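PDB 4DLL: 2-hydroxy-3-oxopropionate reductase from Polaromonas sp. JS666, which probably catalyses the NAD(P)H-dependent reduction of 2-hydroxy-3-oxopropionate (tartronate semialdehyde) to glycerate. Local coordinates for residues S118-M123 / I143-T148; D87-V92 / A113-S118. All coordinates share one frame; numbering follows the deposited sequence.

Interactions 1 and 2 show how neighbouring contacts in one sheet change character with their place in the fold. Interaction 1 is core: it pairs strand 119-122 with strand 144-151 through a backbone ladder, with apolar and aromatic side chains on the two faces. Interaction 2, partly buried, lies farther from the centre of the chain, where the turn preceding strand 119-122 meets the approach to strand 90-93; a lysine-aspartate salt bridge and bridging waters join the segments there. Ser-118 belongs to both, and strand 119-122 also pairs with strand 90-93. Met-114 of interaction 2 packs against Ile-143 of interaction 1, joining the polar margin to the apolar interior.

Interaction 1: residues S118-M123 / I143-T148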
loop_
_atom_site.group_PDB
_atom_site.type_symbol
_atom_site.label_atom_id
_atom_site.label_comp_id
_atom_site.label_asym_id
_atom_site.label_seq_id
_atom_site.Cartn_x
_atom_site.Cartn_y
_atom_site.Cartn_z
ATOM N N SER A 118 -26.373 -26.791 -11.241
ATOM C CA SER A 118 -26.306 -25.668 -10.349
ATOM C C SER A 118 -24.825 -25.347 -10.076
ATOM O O SER A 118 -23.945 -26.194 -10.277
ATOM C CB SER A 118 -27.058 -25.991 -9.035
ATOM O OG SER A 118 -26.446 -27.101 -8.368
ATOM N N LEU A 119 -24.575 -24.169 -9.540
ATOM C CA LEU A 119 -23.230 -23.720 -9.235
ATOM C C LEU A 119 -23.120 -23.361 -7.756
ATOM O O LEU A 119 -24.045 -22.787 -7.203
ATOM C CB LEU A 119 -22.890 -22.452 -10.048
ATOM C CG LEU A 119 -22.039 -22.645 -11.306
ATOM C CD1 LEU A 119 -22.906 -23.233 -12.462
ATOM C CD2 LEU A 119 -21.325 -21.372 -11.730
ATOM N N PHE A 120 -21.965 -23.668 -7.165
ATOM C CA PHE A 120 -21.654 -23.310 -5.816
ATOM C C PHE A 120 -20.505 -22.311 -5.813
ATOM O O PHE A 120 -19.466 -22.599 -6.330
ATOM C CB PHE A 120 -21.296 -24.550 -5.022
ATOM C CG PHE A 120 -20.921 -24.293 -3.584
ATOM C CD1 PHE A 120 -19.591 -24.063 -3.232
ATOM C CD2 PHE A 120 -21.864 -24.383 -2.580
ATOM C CE1 PHE A 120 -19.183 -23.865 -1.889
ATOM C CE2 PHE A 120 -21.499 -24.187 -1.224
ATOM C CZ PHE A 120 -20.140 -23.923 -0.880
ATOM N N LEU A 121 -20.742 -21.135 -5.237
ATOM C CA LEU A 121 -19.781 -20.037 -5.161
ATOM C C LEU A 121 -19.306 -19.974 -3.739
ATOM O O LEU A 121 -20.103 -19.648 -2.854
ATOM C CB LEU A 121 -20.448 -18.702 -5.541
ATOM C CG LEU A 121 -20.231 -18.198 -6.982
ATOM C CD1 LEU A 121 -20.443 -19.246 -8.026
ATOM C CD2 LEU A 121 -21.076 -16.989 -7.307
ATOM N N ASP A 122 -18.033 -20.293 -3.508
ATOM C CA ASP A 122 -17.466 -20.120 -2.182
ATOM C C ASP A 122 -16.719 -18.811 -2.033
ATOM O O ASP A 122 -15.695 -18.582 -2.671
ATOM C CB ASP A 122 -16.620 -21.304 -1.709
ATOM C CG ASP A 122 -16.534 -21.345 -0.171
ATOM O OD1 ASP A 122 -16.724 -20.255 0.466
ATOM O OD2 ASP A 122 -16.328 -22.450 0.413
HETATM N N MSE A 123 -17.313 -17.952 -1.208
HETATM C CA MSE A 123 -16.775 -16.652 -0.824
HETATM C C MSE A 123 -16.121 -16.723 0.520
HETATM O O MSE A 123 -15.317 -15.881 0.827
HETATM C CB MSE A 123 -17.878 -15.622 -0.715
HETATM C CG MSE A 123 -18.567 -15.419 -2.009
HETATM SE SE MSE A 123 -19.457 -13.684 -1.995
HETATM C CE MSE A 123 -18.992 -13.249 -3.995
ATOM N N ILE A 143 -21.975 -31.020 -9.689
ATOM C CA ILE A 143 -22.124 -29.614 -9.262
ATOM C C ILE A 143 -20.796 -28.896 -9.399
ATOM O O ILE A 143 -19.763 -29.343 -8.854
ATOM C CB ILE A 143 -22.567 -29.470 -7.779
ATOM C CG1 ILE A 143 -23.803 -30.313 -7.444
ATOM C CG2 ILE A 143 -22.794 -28.023 -7.420
ATOM C CD1 ILE A 143 -23.772 -30.717 -5.988
ATOM N N ALA A 144 -20.867 -27.788 -10.133
ATOM C CA ALA A 144 -19.777 -26.857 -10.358
ATOM C C ALA A 144 -19.429 -26.074 -9.098
ATOM O O ALA A 144 -20.239 -25.872 -8.235
ATOM C CB ALA A 144 -20.140 -25.844 -11.575
ATOM N N HIS A 145 -18.209 -25.594 -9.042
ATOM C CA HIS A 145 -17.665 -24.897 -7.904
ATOM C C HIS A 145 -16.765 -23.826 -8.494
ATOM O O HIS A 145 -16.000 -24.098 -9.410
ATOM C CB HIS A 145 -16.805 -25.871 -7.133
ATOM C CG HIS A 145 -16.291 -25.356 -5.821
ATOM N ND1 HIS A 145 -15.143 -24.599 -5.719
ATOM C CD2 HIS A 145 -16.715 -25.573 -4.552
ATOM C CE1 HIS A 145 -14.921 -24.313 -4.447
ATOM N NE2 HIS A 145 -15.861 -24.884 -3.724
ATOM N N LEU A 146 -16.892 -22.598 -7.998
ATOM C CA LEU A 146 -15.855 -21.592 -8.184
ATOM C C LEU A 146 -15.523 -21.102 -6.822
ATOM O O LEU A 146 -16.379 -21.162 -5.945
ATOM C CB LEU A 146 -16.388 -20.374 -8.905
ATOM C CG LEU A 146 -16.534 -20.525 -10.366
ATOM C CD1 LEU A 146 -17.784 -21.256 -10.457
ATOM C CD2 LEU A 146 -16.720 -19.091 -10.799
ATOM N N ASP A 147 -14.335 -20.538 -6.666
ATOM C CA ASP A 147 -13.969 -19.998 -5.372
ATOM C C ASP A 147 -13.798 -18.538 -5.698
ATOM O O ASP A 147 -12.984 -18.194 -6.572
ATOM C CB ASP A 147 -12.706 -20.678 -4.729
ATOM C CG ASP A 147 -11.521 -20.800 -5.685
ATOM O OD1 ASP A 147 -11.616 -21.516 -6.728
ATOM O OD2 ASP A 147 -10.463 -20.214 -5.379
ATOM N N THR A 148 -14.635 -17.716 -5.069
ATOM C CA THR A 148 -14.795 -16.334 -5.445
ATOM C C THR A 148 -14.737 -15.374 -4.248
ATOM O O THR A 148 -15.729 -14.671 -3.939
ATOM C CB THR A 148 -16.089 -16.105 -6.323
ATOM O OG1 THR A 148 -17.270 -16.192 -5.533
ATOM C CG2 THR A 148 -16.180 -17.142 -7.447
#
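Phe-120 and His-145 both swing CG anti to the backbone N (chi1 179° and -173°), so that the two rings run alongside each other in the same direction on one face of the sheet. The planes are nearly parallel, 25° apart, but offset so far that little of one ring covers the other, and the closest touch is Phe-120 CD1 to His-145 CD2 at 3.5 Å. Helix 128-140 packs on this face, with Leu-138 touching both side chains. Beneath the side chains runs a parallel ladder: Phe-120 N donates to Ala-144 O (3.0 Å) from above the carbonyl plane, and Phe-120 O accepts Leu-146 N. Asp-122 N then reaches Leu-146 O in the carbonyl plane by a nearly straight bond, and Asp-122 O takes Thr-148 N at 2.8 Å. On the other face the contacts are aliphatic, under helix 170-183: Leu-119 CG rests on Ala-144 CB (3.7 Å), and its CD2 meets Leu-146 CD1 at 3.8 Å. An alanine in place of Phe-120 would keep the ladder but would probably strip His-145 of its ring neighbour and open a gap beneath Leu-138. At the far end, CG and CE of the selenomethionine Met-123 lie across Thr-148, CE 3.7 Å from OG1. This is the beta-alpha-beta crossover of a Rossmann-like domain. Polar bonding between the strands is carried by the backbone, while side chains pack through carbon and ring contacts; burying Thr-148 OG1 and His-145 NE2 without a modelled partner probably carries some cost.

Interaction 2: residues D87-V92 / A113-S118; sequences DADIVV and AMKPGS
The carboxylate of Asp-89 is approached from above its plane by Lys-115 NZ, which sits 41° out of that plane and 2.8 Å from OD1 in a salt bridge. The other oxygen, OD2, is taken by the backbone N atoms of Arg-32 and Lys-33. A second flat group, the peptide carbonyl of Asp-87, accepts a weak hydrogen bond from Lys-115 NZ at Asp-87 O (3.2 Å), while the Asp-87 carboxylate is salt-bridged to Lys-33. Bends at chi3 (-90°) and chi4 curl the lysine over the backbone, bringing CE within 3.1 Å of Ala-88 O. Lys-115 to Ser-118 form a type II beta turn, with Gly-117 at positive phi; Ser-118 OG closes back on Lys-115 O at 2.9 Å. A water joins the segments by donating to both Asp-89 O and Gly-117 O (2.6 Å to the latter). Deeper in, CE of the selenomethionine Met-114 lies 4.1 Å from Val-91 CG2, near Ala-85 and Phe-120. The contact therefore grades from apolar to ionic as it leaves the sheet, and the lysine's charge is probably balanced by Asp-89, with Asp-87 adding a more distant negative field where strands 90-93 and 119-122 begin.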
loop_
_atom_site.group_PDB
_atom_site.type_symbol
_atom_site.label_atom_id
_atom_site.label_comp_id
_atom_site.label_asym_id
_atom_site.label_seq_id
_atom_site.Cartn_x
_atom_site.Cartn_y
_atom_site.Cartn_z
ATOM N N ASP A 87 -33.442 -25.648 -4.663
ATOM C CA ASP A 87 -33.994 -25.175 -5.957
ATOM C C ASP A 87 -33.136 -24.063 -6.605
ATOM O O ASP A 87 -33.483 -23.496 -7.659
ATOM C CB ASP A 87 -35.479 -24.748 -5.783
ATOM C CG ASP A 87 -36.196 -24.467 -7.129
ATOM O OD1 ASP A 87 -36.062 -25.277 -8.111
ATOM O OD2 ASP A 87 -36.911 -23.416 -7.191
ATOM N N ALA A 88 -31.975 -23.802 -5.995
ATOM C CA ALA A 88 -31.092 -22.719 -6.419
ATOM C C ALA A 88 -30.396 -23.078 -7.702
ATOM O O ALA A 88 -30.012 -24.233 -7.912
ATOM C CB ALA A 88 -30.058 -22.411 -5.366
ATOM N N ASP A 89 -30.247 -22.065 -8.543
ATOM C CA ASP A 89 -29.321 -22.083 -9.681
ATOM C C ASP A 89 -27.889 -21.855 -9.210
ATOM O O ASP A 89 -26.984 -22.493 -9.705
ATOM C CB ASP A 89 -29.691 -20.950 -10.643
ATOM C CG ASP A 89 -31.089 -21.098 -11.195
ATOM O OD1 ASP A 89 -31.436 -22.206 -11.619
ATOM O OD2 ASP A 89 -31.847 -20.113 -11.189
ATOM N N ILE A 90 -27.700 -20.905 -8.290
ATOM C CA ILE A 90 -26.393 -20.557 -7.742
ATOM C C ILE A 90 -26.516 -20.542 -6.202
ATOM O O ILE A 90 -27.399 -19.878 -5.646
ATOM C CB ILE A 90 -25.901 -19.245 -8.292
ATOM C CG1 ILE A 90 -25.793 -19.317 -9.846
ATOM C CG2 ILE A 90 -24.584 -18.858 -7.619
ATOM C CD1 ILE A 90 -25.027 -18.138 -10.495
ATOM N N VAL A 91 -25.693 -21.330 -5.527
ATOM C CA VAL A 91 -25.628 -21.276 -4.070
ATOM C C VAL A 91 -24.349 -20.562 -3.633
ATOM O O VAL A 91 -23.255 -20.978 -3.990
ATOM C CB VAL A 91 -25.718 -22.686 -3.469
ATOM C CG1 VAL A 91 -25.360 -22.673 -1.937
ATOM C CG2 VAL A 91 -27.131 -23.279 -3.722
ATOM N N VAL A 92 -24.500 -19.479 -2.881
ATOM C CA VAL A 92 -23.379 -18.677 -2.421
ATOM C C VAL A 92 -23.126 -18.930 -0.938
ATOM O O VAL A 92 -23.973 -18.564 -0.110
ATOM C CB VAL A 92 -23.652 -17.187 -2.647
ATOM C CG1 VAL A 92 -22.439 -16.357 -2.296
ATOM C CG2 VAL A 92 -24.068 -16.944 -4.112
ATOM N N ALA A 113 -28.464 -32.310 -1.889
ATOM C CA ALA A 113 -29.731 -31.739 -2.328
ATOM C C ALA A 113 -29.702 -30.764 -3.526
ATOM O O ALA A 113 -30.738 -30.484 -4.104
ATOM C CB ALA A 113 -30.442 -31.115 -1.146
HETATM N N MSE A 114 -28.535 -30.273 -3.923
HETATM C CA MSE A 114 -28.496 -29.350 -5.076
HETATM C C MSE A 114 -28.869 -29.967 -6.447
HETATM O O MSE A 114 -28.517 -31.098 -6.742
HETATM C CB MSE A 114 -27.164 -28.603 -5.143
HETATM C CG MSE A 114 -26.984 -27.513 -4.048
HETATM SE SE MSE A 114 -25.073 -26.820 -3.954
HETATM C CE MSE A 114 -24.870 -25.936 -5.782
ATOM N N LYS A 115 -29.585 -29.180 -7.251
ATOM C CA LYS A 115 -29.895 -29.412 -8.676
ATOM C C LYS A 115 -28.726 -29.922 -9.493
ATOM O O LYS A 115 -27.588 -29.625 -9.187
ATOM C CB LYS A 115 -30.277 -28.088 -9.343
ATOM C CG LYS A 115 -31.749 -27.732 -9.376
ATOM C CD LYS A 115 -32.068 -26.749 -10.548
ATOM C CE LYS A 115 -31.940 -25.283 -10.131
ATOM N NZ LYS A 115 -32.973 -24.334 -10.731
ATOM N N PRO A 116 -29.000 -30.674 -10.567
ATOM C CA PRO A 116 -27.931 -30.805 -11.542
ATOM C C PRO A 116 -27.826 -29.464 -12.312
ATOM O O PRO A 116 -28.801 -28.716 -12.400
ATOM C CB PRO A 116 -28.411 -31.970 -12.447
ATOM C CG PRO A 116 -29.687 -32.501 -11.824
ATOM C CD PRO A 116 -30.232 -31.355 -11.019
ATOM N N GLY A 117 -26.635 -29.140 -12.793
ATOM C CA GLY A 117 -26.375 -27.839 -13.460
ATOM C C GLY A 117 -26.151 -26.631 -12.532
ATOM O O GLY A 117 -25.785 -25.562 -12.982
ATOM N N SER A 118 -26.373 -26.791 -11.241
ATOM C CA SER A 118 -26.306 -25.668 -10.349
ATOM C C SER A 118 -24.825 -25.347 -10.076
ATOM O O SER A 118 -23.945 -26.194 -10.277
ATOM C CB SER A 118 -27.058 -25.991 -9.035
ATOM O OG SER A 118 -26.446 -27.101 -8.368
HETATM O O HOH W 1 -29.635 -26.051 -6.098
HETATM O O HOH W 2 -26.075 -23.016 -12.535
#